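Local coordinates for protein beta-fructofuranosidase, insoluble isoenzyme CWINV1 (Arabidopsis thaliana, PDB 2OXB) that hydrolyses sucrose, 1-kestose and, less readily, neokestose and levan as a secreted plant cell-wall invertase of glycoside hydrolase family 32, at residues W48-S53 and D60-A65; P188-D193 and K251-P256; Y360-A365 and A528-S533; D382-S387 and K431-S436. The protein carries 1 engineered substitution. All blocks are in the same frame, centred on the assembly; numbering follows the deposited sequence.

The chain folds as the two modules of family 32 invertases, an N-terminal five-bladed beta-propeller and a C-terminal beta-sandwich. Interactions 1 and 2 belong to the propeller, with centres 35 Å apart; interactions 3 and 4 belong to the sandwich, with centres 39 Å apart. Interaction 1 is linked to the substrate site: between nearest atoms, the side chain of Trp-48 lies about 3 Å from that of Gln-35, a substrate-binding residue, and about 8 Å from the bound fructose unit. The other three lie away from it. Across the modules, interaction 1 comes nearest to interaction 3, with about 12 Å between nearest atoms; interactions 1 and 4 have centres 52 Å apart.

Interaction 1 of 4, residues W48-S53 and D60-A65; sequences WAHSTS and DPHPPA
Thr-52 and Asp-60 form an antiparallel hydrogen-bonded pair at one end of this hairpin: Thr-52 N donates to Asp-60 O at 2.9 Å, and Asp-60 N returns a bond to Thr-52 O at 3.1 Å. At the other end Ala-65 N gives Trp-48 O a nearly straight bond of 2.9 Å (168°). Between these ends the second strand carries Pro-61, Pro-63 and Pro-64, residues without an N-H to donate, which suits an outermost strand.

His-50, Thr-52 and His-62 share one face. The two histidine side chains run side by side and point the same way, with CB of His-50 3.7 Å from CB of His-62, but their rings are turned obliquely, planes 41° apart. Thr-52 crosses the His-62 side chain at about a right angle, and its OG1 sits at the ring edge, 3.9 Å from CE1 of His-62. On the opposite face Ser-51 turns OG beside its own backbone N (chi1 -65°), and the hydroxyl donates to His-50 O at 2.6 Å, coming from above the carbonyl plane. An alanine here would probably leave that carbonyl without its hydroxyl donor.

The second shell fixes the aromatic groups. His-50 ND1 is bonded to Leu-32 O while its ring stacks on Phe-33, and Trp-48 NE1 is bonded to Trp-78 O with its indole against Gln-35. Strand 47-53 is thus held between the outermost strand 60-66 and strand 29-36, beyond which lies strand 15-26 of the same propeller sheet.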
loop_
_atom_site.group_PDB
_atom_site.type_symbol
_atom_site.label_atom_id
_atom_site.label_comp_id
_atom_site.label_asym_id
_atom_site.label_seq_id
_atom_site.Cartn_x
_atom_site.Cartn_y
_atom_site.Cartn_z
ATOM N N TRP A 48 14.839 -12.775 -5.169
ATOM C CA TRP A 48 13.640 -12.386 -5.899
ATOM C C TRP A 48 12.750 -13.591 -6.198
ATOM O O TRP A 48 12.794 -14.138 -7.298
ATOM C CB TRP A 48 14.023 -11.672 -7.203
ATOM C CG TRP A 48 14.398 -10.216 -7.009
ATOM C CD1 TRP A 48 15.250 -9.703 -6.064
ATOM C CD2 TRP A 48 13.922 -9.094 -7.764
ATOM N NE1 TRP A 48 15.329 -8.332 -6.182
ATOM C CE2 TRP A 48 14.526 -7.932 -7.218
ATOM C CE3 TRP A 48 13.047 -8.953 -8.848
ATOM C CZ2 TRP A 48 14.277 -6.648 -7.725
ATOM C CZ3 TRP A 48 12.802 -7.672 -9.349
ATOM C CH2 TRP A 48 13.414 -6.543 -8.787
ATOM N N ALA A 49 11.956 -14.007 -5.207
ATOM C CA ALA A 49 11.040 -15.125 -5.384
ATOM C C ALA A 49 10.052 -14.701 -6.454
ATOM O O ALA A 49 9.756 -13.511 -6.596
ATOM C CB ALA A 49 10.315 -15.430 -4.102
ATOM N N HIS A 50 9.544 -15.680 -7.202
ATOM C CA HIS A 50 8.615 -15.413 -8.299
ATOM C C HIS A 50 7.265 -16.096 -8.154
ATOM O O HIS A 50 7.126 -17.076 -7.429
ATOM C CB HIS A 50 9.251 -15.845 -9.623
ATOM C CG HIS A 50 8.627 -15.229 -10.833
ATOM N ND1 HIS A 50 7.769 -14.151 -10.763
ATOM C CD2 HIS A 50 8.789 -15.494 -12.150
ATOM C CE1 HIS A 50 7.434 -13.778 -11.986
ATOM N NE2 HIS A 50 8.041 -14.577 -12.846
ATOM N N SER A 51 6.279 -15.551 -8.857
ATOM C CA SER A 51 4.910 -16.058 -8.886
ATOM C C SER A 51 4.250 -15.341 -10.071
ATOM O O SER A 51 4.740 -14.302 -10.506
ATOM C CB SER A 51 4.176 -15.722 -7.580
ATOM O OG SER A 51 4.758 -16.394 -6.467
ATOM N N THR A 52 3.163 -15.901 -10.603
ATOM C CA THR A 52 2.434 -15.315 -11.743
ATOM C C THR A 52 0.914 -15.329 -11.505
ATOM O O THR A 52 0.432 -15.984 -10.578
ATOM C CB THR A 52 2.717 -16.094 -13.051
ATOM O OG1 THR A 52 2.431 -17.484 -12.855
ATOM C CG2 THR A 52 4.176 -15.943 -13.467
ATOM N N SER A 53 0.156 -14.617 -12.337
ATOM C CA SER A 53 -1.298 -14.600 -12.175
ATOM C C SER A 53 -2.052 -14.160 -13.426
ATOM O O SER A 53 -1.463 -13.623 -14.374
ATOM C CB SER A 53 -1.684 -13.691 -11.011
ATOM O OG SER A 53 -3.061 -13.789 -10.734
ATOM N N ASP A 60 0.554 -18.702 -9.095
ATOM C CA ASP A 60 1.290 -19.928 -9.373
ATOM C C ASP A 60 2.760 -19.613 -9.076
ATOM O O ASP A 60 3.285 -18.606 -9.545
ATOM C CB ASP A 60 1.128 -20.335 -10.853
ATOM C CG ASP A 60 -0.300 -20.760 -11.209
ATOM O OD1 ASP A 60 -1.198 -19.899 -11.282
ATOM O OD2 ASP A 60 -0.522 -21.968 -11.421
ATOM N N PRO A 61 3.434 -20.461 -8.281
ATOM C CA PRO A 61 4.843 -20.275 -7.919
ATOM C C PRO A 61 5.854 -20.457 -9.051
ATOM O O PRO A 61 5.501 -20.830 -10.163
ATOM C CB PRO A 61 5.045 -21.302 -6.808
ATOM C CG PRO A 61 4.148 -22.409 -7.234
ATOM C CD PRO A 61 2.888 -21.652 -7.608
ATOM N N HIS A 62 7.115 -20.193 -8.727
ATOM C CA HIS A 62 8.244 -20.304 -9.645
ATOM C C HIS A 62 9.525 -20.130 -8.857
ATOM O O HIS A 62 9.555 -19.417 -7.856
ATOM C CB HIS A 62 8.211 -19.222 -10.729
ATOM C CG HIS A 62 7.408 -19.600 -11.925
ATOM N ND1 HIS A 62 6.100 -19.203 -12.097
ATOM C CD2 HIS A 62 7.703 -20.398 -12.978
ATOM C CE1 HIS A 62 5.623 -19.743 -13.204
ATOM N NE2 HIS A 62 6.575 -20.474 -13.755
ATOM N N PRO A 63 10.607 -20.768 -9.313
ATOM C CA PRO A 63 11.908 -20.684 -8.651
ATOM C C PRO A 63 12.491 -19.273 -8.778
ATOM O O PRO A 63 12.388 -18.660 -9.843
ATOM C CB PRO A 63 12.729 -21.734 -9.397
ATOM C CG PRO A 63 12.176 -21.656 -10.790
ATOM C CD PRO A 63 10.686 -21.582 -10.542
ATOM N N PRO A 64 13.099 -18.745 -7.687
ATOM C CA PRO A 64 13.726 -17.417 -7.591
ATOM C C PRO A 64 14.441 -16.991 -8.880
ATOM O O PRO A 64 15.154 -17.787 -9.481
ATOM C CB PRO A 64 14.679 -17.591 -6.421
ATOM C CG PRO A 64 13.887 -18.452 -5.504
ATOM C CD PRO A 64 13.284 -19.493 -6.425
ATOM N N ALA A 65 14.262 -15.731 -9.277
ATOM C CA ALA A 65 14.842 -15.199 -10.514
ATOM C C ALA A 65 16.113 -14.357 -10.361
ATOM O O ALA A 65 17.069 -14.502 -11.140
ATOM C CB ALA A 65 13.787 -14.390 -11.257
#

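Interaction 2 of 4, residues P188-D193 and K251-P256; sequences PLHYDD and KDKFVP
His-190 and Lys-253 meet through a polar bond: Lys-253 NZ donates to His-190 ND1 at 3.0 Å, lying almost in the imidazole plane, where the ring nitrogen can accept. The contact joins two neighbouring sheets of the five-bladed beta-propeller, through the end of strand 182-192 and strand 253-256. The lysine amine also donates to Phe-254 O of its own strand, at 2.9 Å. His-190 ND1 is itself 3.2 Å from Phe-254 O, a weak, bent bond that would need the proton on ND1 and so competes with acceptance from the lysine.

A backbone bond ties the segments alongside, Phe-254 N to Leu-189 O at 2.7 Å (165°). Lys-253 suits its place because a long chain is needed: it runs extended past Leu-189 O and bends only at its last torsion (chi4 -56°), which brings NZ back to the histidine.

Leu-189 supplies the apolar part. Its CD2 and CG pack against CB of Phe-254, the two side chains crossing at a slant, and both also touch Leu-230 of strand 226-234. Phe-254 meets the ring of Phe-203 with the planes nearly perpendicular, while Asp-252 turns away to a salt bridge with Arg-158. Next to ND1 on the same ring, CE1 of His-190 has CD of Pro-256 4.0 Å away.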
loop_
_atom_site.group_PDB
_atom_site.type_symbol
_atom_site.label_atom_id
_atom_site.label_comp_id
_atom_site.label_asym_id
_atom_site.label_seq_id
_atom_site.Cartn_x
_atom_site.Cartn_y
_atom_site.Cartn_z
ATOM N N PRO A 188 18.694 16.040 -8.454
ATOM C CA PRO A 188 17.633 15.072 -8.148
ATOM C C PRO A 188 16.277 15.550 -8.639
ATOM O O PRO A 188 16.003 16.745 -8.648
ATOM C CB PRO A 188 17.687 14.984 -6.629
ATOM C CG PRO A 188 18.070 16.383 -6.245
ATOM C CD PRO A 188 19.180 16.687 -7.220
ATOM N N LEU A 189 15.419 14.626 -9.041
ATOM C CA LEU A 189 14.110 15.035 -9.507
ATOM C C LEU A 189 13.526 15.958 -8.450
ATOM O O LEU A 189 12.908 16.977 -8.766
ATOM C CB LEU A 189 13.203 13.827 -9.689
ATOM C CG LEU A 189 11.829 14.188 -10.238
ATOM C CD1 LEU A 189 11.788 13.980 -11.749
ATOM C CD2 LEU A 189 10.805 13.333 -9.558
ATOM N N HIS A 190 13.727 15.581 -7.189
ATOM C CA HIS A 190 13.252 16.364 -6.049
ATOM C C HIS A 190 14.056 15.973 -4.811
ATOM O O HIS A 190 15.020 15.222 -4.911
ATOM C CB HIS A 190 11.758 16.121 -5.797
ATOM C CG HIS A 190 11.134 17.127 -4.878
ATOM N ND1 HIS A 190 10.972 18.453 -5.226
ATOM C CD2 HIS A 190 10.706 17.020 -3.600
ATOM C CE1 HIS A 190 10.479 19.117 -4.195
ATOM N NE2 HIS A 190 10.310 18.272 -3.196
ATOM N N TYR A 191 13.658 16.489 -3.653
ATOM C CA TYR A 191 14.331 16.197 -2.393
ATOM C C TYR A 191 13.588 16.943 -1.288
ATOM O O TYR A 191 12.775 17.821 -1.564
ATOM C CB TYR A 191 15.794 16.669 -2.445
ATOM C CG TYR A 191 15.961 18.179 -2.452
ATOM C CD1 TYR A 191 15.947 18.913 -1.260
ATOM C CD2 TYR A 191 16.064 18.884 -3.654
ATOM C CE1 TYR A 191 16.025 20.308 -1.270
ATOM C CE2 TYR A 191 16.141 20.275 -3.669
ATOM C CZ TYR A 191 16.119 20.979 -2.477
ATOM O OH TYR A 191 16.176 22.352 -2.498
ATOM N N ASP A 192 13.875 16.593 -0.042
ATOM C CA ASP A 192 13.249 17.235 1.106
ATOM C C ASP A 192 14.224 17.190 2.290
ATOM O O ASP A 192 14.857 16.164 2.527
ATOM C CB ASP A 192 11.934 16.516 1.463
ATOM C CG ASP A 192 10.761 16.930 0.570
ATOM O OD1 ASP A 192 10.792 16.678 -0.646
ATOM O OD2 ASP A 192 9.796 17.514 1.102
ATOM N N ASP A 193 14.366 18.300 3.012
ATOM C CA ASP A 193 15.273 18.348 4.167
ATOM C C ASP A 193 14.548 17.956 5.446
ATOM O O ASP A 193 13.381 18.294 5.635
ATOM C CB ASP A 193 15.885 19.751 4.326
ATOM C CG ASP A 193 17.338 19.815 3.866
ATOM O OD1 ASP A 193 17.744 20.864 3.324
ATOM O OD2 ASP A 193 18.068 18.819 4.051
ATOM N N LYS A 251 14.191 21.233 -16.419
ATOM C CA LYS A 251 15.088 20.971 -15.293
ATOM C C LYS A 251 14.930 19.560 -14.718
ATOM O O LYS A 251 15.502 19.239 -13.673
ATOM C CB LYS A 251 14.866 22.015 -14.193
ATOM C CG LYS A 251 15.388 23.405 -14.552
ATOM C CD LYS A 251 14.696 24.490 -13.741
ATOM C CE LYS A 251 15.297 25.858 -14.019
ATOM N NZ LYS A 251 15.366 26.170 -15.475
ATOM N N ASP A 252 14.151 18.729 -15.410
ATOM C CA ASP A 252 13.920 17.349 -15.005
ATOM C C ASP A 252 13.593 17.277 -13.516
ATOM O O ASP A 252 13.978 16.333 -12.813
ATOM C CB ASP A 252 15.169 16.512 -15.306
ATOM C CG ASP A 252 15.940 17.019 -16.530
ATOM O OD1 ASP A 252 15.301 17.390 -17.543
ATOM O OD2 ASP A 252 17.192 17.041 -16.482
ATOM N N LYS A 253 12.877 18.284 -13.034
ATOM C CA LYS A 253 12.528 18.334 -11.627
ATOM C C LYS A 253 11.053 18.114 -11.398
ATOM O O LYS A 253 10.226 18.354 -12.275
ATOM C CB LYS A 253 12.934 19.683 -11.025
ATOM C CG LYS A 253 12.659 19.792 -9.531
ATOM C CD LYS A 253 13.041 21.160 -8.981
ATOM C CE LYS A 253 12.878 21.207 -7.467
ATOM N NZ LYS A 253 11.494 20.835 -7.038
ATOM N N PHE A 254 10.728 17.637 -10.209
ATOM C CA PHE A 254 9.344 17.429 -9.873
ATOM C C PHE A 254 8.874 18.611 -9.044
ATOM O O PHE A 254 9.511 18.984 -8.053
ATOM C CB PHE A 254 9.153 16.143 -9.083
ATOM C CG PHE A 254 7.726 15.884 -8.717
ATOM C CD1 PHE A 254 6.749 15.784 -9.712
ATOM C CD2 PHE A 254 7.345 15.785 -7.387
ATOM C CE1 PHE A 254 5.409 15.597 -9.391
ATOM C CE2 PHE A 254 6.006 15.595 -7.052
ATOM C CZ PHE A 254 5.033 15.501 -8.062
ATOM N N VAL A 255 7.759 19.200 -9.457
ATOM C CA VAL A 255 7.187 20.341 -8.756
ATOM C C VAL A 255 5.825 19.987 -8.148
ATOM O O VAL A 255 4.819 19.934 -8.853
ATOM C CB VAL A 255 6.996 21.542 -9.714
ATOM C CG1 VAL A 255 6.646 22.782 -8.919
ATOM C CG2 VAL A 255 8.255 21.768 -10.539
ATOM N N PRO A 256 5.778 19.736 -6.831
ATOM C CA PRO A 256 4.508 19.396 -6.180
ATOM C C PRO A 256 3.485 20.532 -6.237
ATOM O O PRO A 256 3.843 21.696 -6.424
ATOM C CB PRO A 256 4.932 19.069 -4.749
ATOM C CG PRO A 256 6.155 19.916 -4.549
ATOM C CD PRO A 256 6.887 19.724 -5.861
#

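Interaction 3 of 4, residues Y360-A365 and A528-S533; sequences YGVTAA and AWSMNS
Val-362 and Thr-363 both direct their CB atoms at the strand carrying Ala-528 and Ser-530; Val-362 mostly packs and Thr-363 mostly bonds. CG1 of Val-362 stands anti to its carbonyl carbon (chi1 -78°), which carries the methyl to 4.0 Å from CB of Ala-528; a small alanine leaves room for the branched valine. The same CG1 of Val-362 also lies 3.6 Å from Ala-528 O. Thr-363 faces Ser-530 instead. The serine OG lies beside its own backbone N (chi1 -79°) and accepts a nearly straight bond from Thr-363 N, 2.8 Å long (164°). The two hydroxyl oxygens, Thr-363 OG1 and Ser-530 OG, are 3.1 Å apart, and CB of Val-362 is 3.7 Å from the same serine oxygen.

Thr-363 is the centre of an inverse gamma turn, in a loop that leaves strand 355-359 of one sheet of the C-terminal beta-sandwich and enters strand 367-374 of the other. Strand 521-530 runs between strands 344-351 and 367-374, so the loop settles against the end of a strand flanked on both sides. A serine suits this point because its short hydroxyl can reach a loop amide; an alanine here would probably leave Thr-363 N without its acceptor and the turn less firmly held. Val-362 also touches Lys-344 of strand 344-351, Thr-363 OG1 has a weak bond to Gln-366 O, and the side-chain amide of Gln-366 bonds to Met-531 O.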
loop_
_atom_site.group_PDB
_atom_site.type_symbol
_atom_site.label_atom_id
_atom_site.label_comp_id
_atom_site.label_asym_id
_atom_site.label_seq_id
_atom_site.Cartn_x
_atom_site.Cartn_y
_atom_site.Cartn_z
ATOM N N TYR A 360 -24.616 -12.292 11.355
ATOM C CA TYR A 360 -24.533 -13.756 11.515
ATOM C C TYR A 360 -23.881 -14.671 10.448
ATOM O O TYR A 360 -22.662 -14.896 10.471
ATOM C CB TYR A 360 -25.933 -14.309 11.846
ATOM C CG TYR A 360 -26.467 -13.932 13.228
ATOM C CD1 TYR A 360 -27.577 -13.104 13.362
ATOM C CD2 TYR A 360 -25.881 -14.436 14.399
ATOM C CE1 TYR A 360 -28.098 -12.789 14.618
ATOM C CE2 TYR A 360 -26.395 -14.128 15.667
ATOM C CZ TYR A 360 -27.509 -13.301 15.769
ATOM O OH TYR A 360 -28.054 -12.991 17.004
ATOM N N GLY A 361 -24.705 -15.217 9.550
ATOM C CA GLY A 361 -24.235 -16.142 8.523
ATOM C C GLY A 361 -23.115 -15.737 7.575
ATOM O O GLY A 361 -23.341 -15.527 6.375
ATOM N N VAL A 362 -21.896 -15.662 8.099
ATOM C CA VAL A 362 -20.737 -15.275 7.294
ATOM C C VAL A 362 -19.431 -15.678 7.965
ATOM O O VAL A 362 -19.322 -15.668 9.194
ATOM C CB VAL A 362 -20.690 -13.739 7.049
ATOM C CG1 VAL A 362 -21.668 -13.356 5.961
ATOM C CG2 VAL A 362 -21.011 -12.985 8.348
ATOM N N THR A 363 -18.444 -16.048 7.157
ATOM C CA THR A 363 -17.150 -16.414 7.708
ATOM C C THR A 363 -16.550 -15.116 8.250
ATOM O O THR A 363 -15.763 -14.451 7.579
ATOM C CB THR A 363 -16.215 -17.064 6.634
ATOM O OG1 THR A 363 -16.378 -16.407 5.370
ATOM C CG2 THR A 363 -16.534 -18.542 6.477
ATOM N N ALA A 364 -16.957 -14.762 9.468
ATOM C CA ALA A 364 -16.509 -13.541 10.118
ATOM C C ALA A 364 -14.983 -13.303 10.030
ATOM O O ALA A 364 -14.525 -12.149 10.067
ATOM C CB ALA A 364 -16.985 -13.531 11.577
ATOM N N ALA A 365 -14.215 -14.380 9.878
ATOM C CA ALA A 365 -12.751 -14.309 9.784
ATOM C C ALA A 365 -12.172 -14.304 8.365
ATOM O O ALA A 365 -10.952 -14.348 8.198
ATOM C CB ALA A 365 -12.118 -15.482 10.575
ATOM N N ALA A 528 -22.231 -8.216 3.852
ATOM C CA ALA A 528 -21.091 -8.996 4.289
ATOM C C ALA A 528 -21.061 -10.236 3.395
ATOM O O ALA A 528 -22.049 -10.975 3.303
ATOM C CB ALA A 528 -21.273 -9.401 5.745
ATOM N N TRP A 529 -19.942 -10.456 2.724
ATOM C CA TRP A 529 -19.826 -11.614 1.864
ATOM C C TRP A 529 -18.721 -12.520 2.371
ATOM O O TRP A 529 -17.598 -12.069 2.583
ATOM C CB TRP A 529 -19.497 -11.191 0.433
ATOM C CG TRP A 529 -20.511 -10.306 -0.182
ATOM C CD1 TRP A 529 -21.776 -10.643 -0.554
ATOM C CD2 TRP A 529 -20.350 -8.925 -0.506
ATOM N NE1 TRP A 529 -22.418 -9.556 -1.090
ATOM C CE2 TRP A 529 -21.565 -8.484 -1.071
ATOM C CE3 TRP A 529 -19.298 -8.013 -0.367
ATOM C CZ2 TRP A 529 -21.754 -7.168 -1.507
ATOM C CZ3 TRP A 529 -19.484 -6.707 -0.799
ATOM C CH2 TRP A 529 -20.705 -6.296 -1.360
ATOM N N SER A 530 -19.044 -13.793 2.583
ATOM C CA SER A 530 -18.035 -14.748 3.020
ATOM C C SER A 530 -17.050 -14.822 1.858
ATOM O O SER A 530 -17.436 -14.603 0.707
ATOM C CB SER A 530 -18.658 -16.124 3.286
ATOM O OG SER A 530 -19.324 -16.166 4.541
ATOM N N MET A 531 -15.786 -15.114 2.151
ATOM C CA MET A 531 -14.755 -15.180 1.111
ATOM C C MET A 531 -14.000 -16.507 1.040
ATOM O O MET A 531 -13.285 -16.883 1.975
ATOM C CB MET A 531 -13.734 -14.057 1.311
ATOM C CG MET A 531 -14.258 -12.641 1.112
ATOM S SD MET A 531 -14.309 -12.135 -0.621
ATOM C CE MET A 531 -12.572 -11.891 -0.965
ATOM N N ASN A 532 -14.162 -17.196 -0.088
ATOM C CA ASN A 532 -13.494 -18.464 -0.340
ATOM C C ASN A 532 -12.004 -18.203 -0.461
ATOM O O ASN A 532 -11.565 -17.054 -0.596
ATOM C CB ASN A 532 -13.979 -19.082 -1.649
ATOM C CG ASN A 532 -15.448 -19.431 -1.620
ATOM O OD1 ASN A 532 -16.089 -19.536 -2.661
ATOM N ND2 ASN A 532 -15.988 -19.626 -0.421
ATOM N N SER A 533 -11.231 -19.279 -0.435
ATOM C CA SER A 533 -9.784 -19.178 -0.524
ATOM C C SER A 533 -9.278 -18.937 -1.933
ATOM O O SER A 533 -9.936 -19.263 -2.922
ATOM C CB SER A 533 -9.134 -20.443 0.038
ATOM O OG SER A 533 -9.330 -20.522 1.439
#

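Interaction 4 of 4, residues D382-S387 and K431-S436; sequences DVIEPS and KARQNS
Val-383 and Lys-431 form a parallel beta bridge at the surface of the C-terminal module, where the short strand 382-383 joins the end of strand 423-431. The bonding is that of a parallel pair: one residue bonds to both neighbours of its partner. Lys-431 N donates to Asp-382 O at 2.6 Å, whereas the bond from Ile-384 N to Lys-431 O is weak at 3.5 Å.

The side chains of Val-383 and Lys-431 point to the same face and pass each other at a slant. CG2 of the valine lies 3.9 Å from CB of Lys-431, with CG and CD of the lysine close by. Both valine methyls also lie against Arg-433 O. A lysine suits this surface position: its methylenes can rest on an apolar neighbour while the extended chain takes NZ to a weak bond with Glu-379 O.

Ile-384 works farther along. CG1 sits between its own backbone N and carbonyl carbon (chi1 41°), placed against Lys-431 O. CD1 lies near Ala-432 O and beside the edge of the Arg-433 guanidinium, 3.7 Å from NH2, the two side chains crossing at about a right angle. The arginine chain bends at chi2 and chi3, so that a residue whose CB points away still turns its head back to the contact. A water in the guanidinium plane completes the link, donating to Ile-384 O at 3.2 Å and accepting a weak bond from Arg-433 NH2.

Strand 423-431 otherwise pairs antiparallel with 406-415 and 439-446, so this bridge is a short parallel addition to a mainly antiparallel sheet of the beta-sandwich.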
loop_
_atom_site.group_PDB
_atom_site.type_symbol
_atom_site.label_atom_id
_atom_site.label_comp_id
_atom_site.label_asym_id
_atom_site.label_seq_id
_atom_site.Cartn_x
_atom_site.Cartn_y
_atom_site.Cartn_z
ATOM N N ASP A 382 -19.990 17.462 17.218
ATOM C CA ASP A 382 -19.177 18.307 18.078
ATOM C C ASP A 382 -18.219 19.143 17.242
ATOM O O ASP A 382 -18.006 18.857 16.069
ATOM C CB ASP A 382 -18.361 17.452 19.058
ATOM C CG ASP A 382 -19.159 17.012 20.272
ATOM O OD1 ASP A 382 -18.808 15.967 20.836
ATOM O OD2 ASP A 382 -20.110 17.705 20.667
ATOM N N VAL A 383 -17.660 20.183 17.853
ATOM C CA VAL A 383 -16.698 21.050 17.179
ATOM C C VAL A 383 -15.301 20.690 17.680
ATOM O O VAL A 383 -15.021 20.782 18.879
ATOM C CB VAL A 383 -16.964 22.543 17.469
ATOM C CG1 VAL A 383 -15.912 23.387 16.787
ATOM C CG2 VAL A 383 -18.359 22.940 16.966
ATOM N N ILE A 384 -14.436 20.269 16.753
ATOM C CA ILE A 384 -13.063 19.859 17.070
ATOM C C ILE A 384 -12.273 20.885 17.877
ATOM O O ILE A 384 -12.396 22.092 17.665
ATOM C CB ILE A 384 -12.241 19.495 15.762
ATOM C CG1 ILE A 384 -12.531 20.486 14.634
ATOM C CG2 ILE A 384 -12.527 18.064 15.322
ATOM C CD1 ILE A 384 -11.648 21.705 14.652
ATOM N N GLU A 385 -11.473 20.403 18.817
ATOM C CA GLU A 385 -10.663 21.302 19.625
ATOM C C GLU A 385 -9.427 21.587 18.740
ATOM O O GLU A 385 -9.034 20.742 17.927
ATOM C CB GLU A 385 -10.290 20.616 20.962
ATOM C CG GLU A 385 -9.873 21.546 22.133
ATOM C CD GLU A 385 -11.016 21.876 23.124
ATOM O OE1 GLU A 385 -11.807 20.975 23.493
ATOM O OE2 GLU A 385 -11.103 23.045 23.562
ATOM N N PRO A 386 -8.837 22.793 18.858
ATOM C CA PRO A 386 -7.660 23.205 18.082
ATOM C C PRO A 386 -6.580 22.138 17.876
ATOM O O PRO A 386 -6.366 21.663 16.753
ATOM C CB PRO A 386 -7.145 24.409 18.866
ATOM C CG PRO A 386 -8.412 25.042 19.338
ATOM C CD PRO A 386 -9.256 23.862 19.786
ATOM N N SER A 387 -5.913 21.759 18.965
ATOM C CA SER A 387 -4.812 20.780 18.931
ATOM C C SER A 387 -4.992 19.566 18.009
ATOM O O SER A 387 -4.070 19.179 17.282
ATOM C CB SER A 387 -4.498 20.278 20.354
ATOM O OG SER A 387 -5.541 19.477 20.892
ATOM N N LYS A 431 -17.359 19.302 13.567
ATOM C CA LYS A 431 -17.471 20.488 12.723
ATOM C C LYS A 431 -16.102 21.145 12.608
ATOM O O LYS A 431 -15.421 21.336 13.609
ATOM C CB LYS A 431 -18.473 21.478 13.330
ATOM C CG LYS A 431 -19.811 20.853 13.739
ATOM C CD LYS A 431 -20.882 21.913 14.014
ATOM C CE LYS A 431 -22.209 21.278 14.409
ATOM N NZ LYS A 431 -23.309 22.278 14.597
ATOM N N ALA A 432 -15.695 21.468 11.388
ATOM C CA ALA A 432 -14.409 22.113 11.178
ATOM C C ALA A 432 -14.368 23.413 11.976
ATOM O O ALA A 432 -13.384 23.702 12.654
ATOM C CB ALA A 432 -14.194 22.390 9.694
ATOM N N ARG A 433 -15.449 24.183 11.888
ATOM C CA ARG A 433 -15.586 25.453 12.598
ATOM C C ARG A 433 -16.891 25.426 13.387
ATOM O O ARG A 433 -17.024 24.636 14.317
ATOM C CB ARG A 433 -15.588 26.614 11.607
ATOM C CG ARG A 433 -14.295 26.741 10.832
ATOM C CD ARG A 433 -13.146 27.198 11.723
ATOM N NE ARG A 433 -12.664 26.198 12.680
ATOM C CZ ARG A 433 -12.863 26.246 13.999
ATOM N NH1 ARG A 433 -13.549 27.243 14.543
ATOM N NH2 ARG A 433 -12.337 25.314 14.788
ATOM N N GLN A 434 -17.845 26.290 13.034
ATOM C CA GLN A 434 -19.148 26.308 13.716
ATOM C C GLN A 434 -20.275 26.764 12.807
ATOM O O GLN A 434 -21.395 26.247 12.881
ATOM C CB GLN A 434 -19.153 27.209 14.965
ATOM C CG GLN A 434 -20.457 27.076 15.784
ATOM C CD GLN A 434 -20.611 28.124 16.867
ATOM O OE1 GLN A 434 -20.673 29.325 16.583
ATOM N NE2 GLN A 434 -20.684 27.677 18.122
ATOM N N ASN A 435 -20.001 27.749 11.963
ATOM C CA ASN A 435 -21.042 28.222 11.068
ATOM C C ASN A 435 -20.600 28.096 9.605
ATOM O O ASN A 435 -21.438 28.136 8.695
ATOM C CB ASN A 435 -21.459 29.657 11.453
ATOM C CG ASN A 435 -22.595 29.687 12.506
ATOM O OD1 ASN A 435 -22.554 28.983 13.518
ATOM N ND2 ASN A 435 -23.599 30.520 12.264
ATOM N N SER A 436 -19.293 27.915 9.387
ATOM C CA SER A 436 -18.754 27.731 8.033
ATOM C C SER A 436 -18.990 26.277 7.583
ATOM O O SER A 436 -18.043 25.548 7.284
ATOM C CB SER A 436 -17.249 28.059 7.986
ATOM O OG SER A 436 -17.019 29.442 7.779
HETATM O O HOH W 1 -12.629 25.219 18.093
#